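Local coordinates for PHD finger protein 3 (Homo sapiens, PDB 6IC9) that reads the phosphorylated C-terminal repeats of RNA polymerase II through its SPOC domain and regulates neuronal gene expression, at residues Gly52-Pro57 / Ser99-Tyr104; Lys112-Met117 / Gly150-Gln155. All coordinates share one frame; numbering follows the deposited sequence. Where two conformers were deposited one is given.

Interaction 1. Residues Gly52-Pro57 / Ser99-Tyr104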
loop_
_atom_site.group_PDB
_atom_site.type_symbol
_atom_site.label_atom_id
_atom_site.label_comp_id
_atom_site.label_asym_id
_atom_site.label_seq_id
_atom_site.Cartn_x
_atom_site.Cartn_y
_atom_site.Cartn_z
ATOM N N GLY A 52 3.951 4.163 10.071
ATOM C CA GLY A 52 4.013 4.073 11.511
ATOM C C GLY A 52 4.490 2.776 12.081
ATOM O O GLY A 52 4.700 2.684 13.292
ATOM N N GLY A 53 4.616 1.733 11.275
ATOM C CA GLY A 53 4.966 0.452 11.846
ATOM C C GLY A 53 4.931 -0.646 10.817
ATOM O O GLY A 53 4.792 -0.406 9.605
ATOM N N ARG A 54 5.059 -1.853 11.315
ATOM C CA ARG A 54 5.128 -2.995 10.430
ATOM C C ARG A 54 4.243 -4.103 10.960
ATOM O O ARG A 54 3.918 -4.171 12.160
ATOM C CB ARG A 54 6.568 -3.477 10.271
ATOM C CG ARG A 54 7.185 -3.858 11.580
ATOM C CD ARG A 54 8.713 -3.961 11.522
ATOM N NE ARG A 54 9.198 -4.436 12.818
ATOM C CZ ARG A 54 10.475 -4.416 13.198
ATOM N NH1 ARG A 54 11.411 -3.929 12.389
ATOM N NH2 ARG A 54 10.822 -4.912 14.388
ATOM N N ILE A 55 3.842 -4.986 10.057
ATOM C CA ILE A 55 2.842 -5.983 10.423
ATOM C C ILE A 55 3.103 -7.259 9.625
ATOM O O ILE A 55 3.580 -7.212 8.489
ATOM C CB ILE A 55 1.423 -5.390 10.170
ATOM C CG1 ILE A 55 0.307 -6.267 10.789
ATOM C CG2 ILE A 55 1.184 -5.120 8.651
ATOM C CD1 ILE A 55 -1.121 -5.570 10.717
ATOM N N SER A 56 2.769 -8.410 10.215
ATOM C CA SER A 56 2.939 -9.684 9.534
ATOM C C SER A 56 1.966 -9.814 8.357
ATOM O O SER A 56 0.809 -9.408 8.464
ATOM C CB SER A 56 2.720 -10.801 10.541
ATOM O OG SER A 56 2.175 -11.913 9.896
ATOM N N PRO A 57 2.410 -10.336 7.214
ATOM C CA PRO A 57 1.491 -10.469 6.069
ATOM C C PRO A 57 0.286 -11.353 6.367
ATOM O O PRO A 57 -0.819 -11.042 5.931
ATOM C CB PRO A 57 2.380 -11.076 4.968
ATOM C CG PRO A 57 3.772 -10.540 5.321
ATOM C CD PRO A 57 3.817 -10.596 6.844
ATOM N N SER A 99 10.907 -6.000 2.428
ATOM C CA SER A 99 11.110 -7.287 1.761
ATOM C C SER A 99 11.994 -8.197 2.597
ATOM O O SER A 99 11.693 -9.386 2.761
ATOM C CB SER A 99 11.758 -7.072 0.388
ATOM O OG SER A 99 11.791 -8.297 -0.304
ATOM N N SER A 100 13.076 -7.644 3.144
ATOM C CA SER A 100 14.045 -8.447 3.895
ATOM C C SER A 100 13.432 -9.011 5.170
ATOM O O SER A 100 13.677 -10.170 5.526
ATOM C CB SER A 100 15.293 -7.597 4.224
ATOM O OG SER A 100 15.012 -6.456 5.055
ATOM N N ARG A 101 12.582 -8.238 5.827
ATOM C CA ARG A 101 11.907 -8.639 7.059
ATOM C C ARG A 101 10.600 -9.407 6.854
ATOM O O ARG A 101 10.030 -9.904 7.846
ATOM C CB ARG A 101 11.654 -7.376 7.903
ATOM C CG ARG A 101 12.943 -6.643 8.303
ATOM C CD ARG A 101 12.695 -5.287 8.951
ATOM N NE ARG A 101 13.907 -4.649 9.449
ATOM C CZ ARG A 101 14.849 -4.126 8.686
ATOM N NH1 ARG A 101 14.734 -4.153 7.345
ATOM N NH2 ARG A 101 15.891 -3.560 9.260
ATOM N N LYS A 102 10.144 -9.586 5.613
ATOM C CA LYS A 102 8.879 -10.250 5.315
ATOM C C LYS A 102 7.774 -9.614 6.145
ATOM O O LYS A 102 7.065 -10.278 6.911
ATOM C CB LYS A 102 8.961 -11.762 5.564
ATOM C CG LYS A 102 10.073 -12.430 4.753
ATOM C CD LYS A 102 10.257 -13.899 5.169
ATOM C CE LYS A 102 11.378 -14.550 4.351
ATOM N NZ LYS A 102 11.005 -14.540 2.904
ATOM N N ARG A 103 7.681 -8.287 6.031
ATOM C CA ARG A 103 6.644 -7.533 6.714
ATOM C C ARG A 103 5.975 -6.643 5.683
ATOM O O ARG A 103 6.519 -6.390 4.602
ATOM C CB ARG A 103 7.221 -6.661 7.874
ATOM C CG ARG A 103 7.829 -7.493 9.061
ATOM C CD ARG A 103 6.734 -8.237 9.819
ATOM N NE ARG A 103 7.243 -8.946 11.000
ATOM C CZ ARG A 103 7.675 -10.207 10.975
ATOM N NH1 ARG A 103 7.700 -10.868 9.835
ATOM N NH2 ARG A 103 8.116 -10.805 12.079
ATOM N N TYR A 104 4.810 -6.138 6.060
ATOM C CA TYR A 104 4.194 -5.019 5.370
ATOM C C TYR A 104 4.304 -3.762 6.234
ATOM O O TYR A 104 4.394 -3.826 7.466
ATOM C CB TYR A 104 2.702 -5.289 5.062
ATOM C CG TYR A 104 2.424 -6.470 4.139
ATOM C CD1 TYR A 104 3.454 -7.054 3.337
ATOM C CD2 TYR A 104 1.132 -7.004 4.052
ATOM C CE1 TYR A 104 3.190 -8.162 2.519
ATOM C CE2 TYR A 104 0.869 -8.107 3.204
ATOM C CZ TYR A 104 1.905 -8.665 2.450
ATOM O OH TYR A 104 1.657 -9.736 1.610
#
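An antiparallel beta bridge between I55 and Y104 joins the end of strand 48-55 to the start of strand 104-107 in the SPOC domain. This hydrogen-bonded pair has both its bonds: I55 N gives to Y104 O at 2.9 Å, and Y104 N gives to I55 O at 2.9 Å and a straighter 173°. Both side chains point to the same face, where CG2 of I55 meets CB of Y104 at 3.9 Å. P57, whose rigid ring suits the first turn of helix 57-70, lays CB over one face of the Y104 ring, 3.5 Å from CZ, a CH-pi contact; its CD rests 3.3 Å from K102 O. The Y104 hydroxyl bonds to W61 of the same helix. At R103, chi2 (-68°) folds CD against I55 O (3.6 Å), and NH1 donates to K102 O at 3.0 Å. The extended R54 sets NH1 3.9 Å from CD of like-charged R101; Y97 binds both, by OH to R54 and backbone O to R101, and R54 NH2 holds a modified peptide side chain. Positive phi at K102 ends helix 85-101 in a Schellman motif, turning the chain into antiparallel pairing beside the peptide site.

Interaction 2. Residues Lys112-Met117 / Gly150-Gln155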
loop_
_atom_site.group_PDB
_atom_site.type_symbol
_atom_site.label_atom_id
_atom_site.label_comp_id
_atom_site.label_asym_id
_atom_site.label_seq_id
_atom_site.Cartn_x
_atom_site.Cartn_y
_atom_site.Cartn_z
ATOM N N LYS A 112 -10.027 10.400 6.838
ATOM C CA LYS A 112 -11.302 9.938 7.378
ATOM C C LYS A 112 -11.861 8.754 6.595
ATOM O O LYS A 112 -12.389 7.807 7.184
ATOM C CB LYS A 112 -12.277 11.126 7.380
ATOM C CG LYS A 112 -13.669 10.848 7.909
ATOM C CD LYS A 112 -14.620 12.022 7.601
ATOM C CE LYS A 112 -16.022 11.777 8.169
ATOM N NZ LYS A 112 -16.669 10.524 7.634
ATOM N N GLN A 113 -11.733 8.767 5.274
ATOM C CA GLN A 113 -12.379 7.733 4.490
ATOM C C GLN A 113 -11.561 6.457 4.394
ATOM O O GLN A 113 -12.084 5.461 3.886
ATOM C CB GLN A 113 -12.673 8.215 3.066
ATOM C CG GLN A 113 -13.859 9.177 2.942
ATOM C CD GLN A 113 -15.137 8.592 3.515
ATOM O OE1 GLN A 113 -15.605 9.032 4.562
ATOM N NE2 GLN A 113 -15.711 7.597 2.827
ATOM N N VAL A 114 -10.291 6.449 4.808
ATOM C CA VAL A 114 -9.526 5.216 4.724
ATOM C C VAL A 114 -9.358 4.628 6.122
ATOM O O VAL A 114 -8.789 5.249 7.035
ATOM C CB VAL A 114 -8.199 5.350 3.945
ATOM C CG1 VAL A 114 -8.058 6.610 3.205
ATOM C CG2 VAL A 114 -6.984 4.894 4.693
ATOM N N LYS A 115 -9.861 3.406 6.255
ATOM C CA LYS A 115 -9.781 2.668 7.507
ATOM C C LYS A 115 -8.363 2.173 7.741
ATOM O O LYS A 115 -7.876 2.184 8.878
ATOM C CB LYS A 115 -10.779 1.500 7.443
ATOM C CG LYS A 115 -10.972 0.707 8.759
ATOM C CD LYS A 115 -11.917 -0.490 8.526
ATOM C CE LYS A 115 -12.483 -1.028 9.887
ATOM N NZ LYS A 115 -11.358 -1.284 10.795
ATOM N N ASP A 116 -7.696 1.696 6.674
ATOM C CA ASP A 116 -6.362 1.094 6.775
ATOM C C ASP A 116 -5.629 1.247 5.452
ATOM O O ASP A 116 -6.243 1.233 4.381
ATOM C CB ASP A 116 -6.357 -0.435 7.051
ATOM C CG ASP A 116 -7.296 -0.849 8.160
ATOM O OD1 ASP A 116 -8.453 -1.217 7.845
ATOM O OD2 ASP A 116 -6.859 -0.826 9.312
ATOM N N MET A 117 -4.322 1.405 5.540
ATOM C CA MET A 117 -3.494 1.356 4.347
ATOM C C MET A 117 -2.204 0.612 4.667
ATOM O O MET A 117 -1.501 0.956 5.623
ATOM C CB MET A 117 -3.202 2.757 3.809
ATOM C CG MET A 117 -2.348 2.687 2.540
ATOM S SD MET A 117 -2.468 4.285 1.681
ATOM C CE MET A 117 -1.610 3.884 0.191
ATOM N N GLY A 150 0.244 -0.334 -2.542
ATOM C CA GLY A 150 -0.585 0.111 -1.440
ATOM C C GLY A 150 -1.894 -0.668 -1.468
ATOM O O GLY A 150 -2.601 -0.668 -2.472
ATOM N N LEU A 151 -2.215 -1.289 -0.346
ATOM C CA LEU A 151 -3.506 -1.965 -0.135
ATOM C C LEU A 151 -4.336 -1.035 0.712
ATOM O O LEU A 151 -3.986 -0.786 1.863
ATOM C CB LEU A 151 -3.262 -3.304 0.573
ATOM C CG LEU A 151 -4.497 -4.011 1.096
ATOM C CD1 LEU A 151 -5.353 -4.310 -0.080
ATOM C CD2 LEU A 151 -4.012 -5.321 1.799
ATOM N N ILE A 152 -5.431 -0.503 0.152
ATOM C CA ILE A 152 -6.190 0.556 0.797
ATOM C C ILE A 152 -7.599 0.048 1.115
ATOM O O ILE A 152 -8.342 -0.365 0.209
ATOM C CB ILE A 152 -6.249 1.819 -0.092
ATOM C CG1 ILE A 152 -4.815 2.151 -0.569
ATOM C CG2 ILE A 152 -6.842 2.992 0.670
ATOM C CD1 ILE A 152 -4.800 3.270 -1.610
ATOM N N ILE A 153 -7.948 0.066 2.395
ATOM C CA ILE A 153 -9.290 -0.273 2.877
ATOM C C ILE A 153 -10.062 1.022 3.088
ATOM O O ILE A 153 -9.703 1.819 3.960
ATOM C CB ILE A 153 -9.227 -1.056 4.200
ATOM C CG1 ILE A 153 -8.156 -2.148 4.132
ATOM C CG2 ILE A 153 -10.638 -1.596 4.584
ATOM C CD1 ILE A 153 -8.381 -3.132 2.984
ATOM N N ARG A 154 -11.143 1.226 2.330
ATOM C CA ARG A 154 -11.954 2.436 2.453
ATOM C C ARG A 154 -13.386 2.131 2.914
ATOM O O ARG A 154 -13.923 1.045 2.699
ATOM C CB ARG A 154 -11.975 3.170 1.117
ATOM C CG ARG A 154 -10.554 3.113 0.469
ATOM C CD ARG A 154 -10.556 3.277 -1.054
ATOM N NE ARG A 154 -10.781 4.675 -1.295
ATOM C CZ ARG A 154 -11.007 5.249 -2.472
ATOM N NH1 ARG A 154 -11.052 4.560 -3.609
ATOM N NH2 ARG A 154 -11.175 6.553 -2.476
ATOM N N GLN A 155 -13.994 3.111 3.548
ATOM C CA GLN A 155 -15.387 2.986 3.939
ATOM C C GLN A 155 -16.264 3.068 2.697
ATOM O O GLN A 155 -15.896 3.676 1.686
ATOM C CB GLN A 155 -15.763 4.083 4.943
ATOM C CG GLN A 155 -14.669 4.424 5.981
ATOM C CD GLN A 155 -14.590 3.457 7.191
ATOM O OE1 GLN A 155 -15.344 2.480 7.288
ATOM N NE2 GLN A 155 -13.669 3.749 8.121
#
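I153 O accepts two amides from the opposite strand: K115 N at 2.8 Å and D116 N in a weak bond at 3.4 Å. Two residues thus face one, a classic beta bulge that shifts the register between V114-R154 and D116-I153. I153 N returns a bond to D116 O at 2.9 Å, and Q155 N to Q113 O at 3.0 Å holds the far side. Within the bulge, CB of K115 packs 3.7 Å from NE2 of Q155, and the two side chains cross at about a right angle. The long lysine carries its NZ away from this contact to Y63 and the peptide backbone. D116 lies against I153; its carboxylate bonds to Y63 through OD1 and to a polar peptide side chain through OD2. On the face shared with I152, M117 has CG anti to the backbone N (chi1 -179°) and runs alongside the isoleucine, its CE 3.7 Å from CD1. An alanine in place of M117 would probably leave I152 without this flank and open a gap beside G150, where CE now lies near CA. The bulge probably lets K115 and D116 both reach the peptide, through NZ and OD2, while M117, I152 and V114 form the apolar part of a face that also carries R154, whose guanidinium pairs with D44.

How the interactions relate
Both segments of interaction 1 precede those of interaction 2 in the sequence; the two contacts lie about 18 Å apart centre to centre, separated by about 6 Å at their nearest atoms. Both belong to one mixed sheet of the SPOC domain, in which strands 48-55, 104-107, 114-122 and 147-155 follow one another. Interaction 1 joins the first two of these and interaction 2 the last two, so the pairing of 104-107 with 114-122 links them. Helix 57-70 offers a second link, since V60 and W61 touch or bond to residues of both contacts. Each also reaches the bound diheptapeptide, and the peptide surface is therefore built from separate parts of the same sheet.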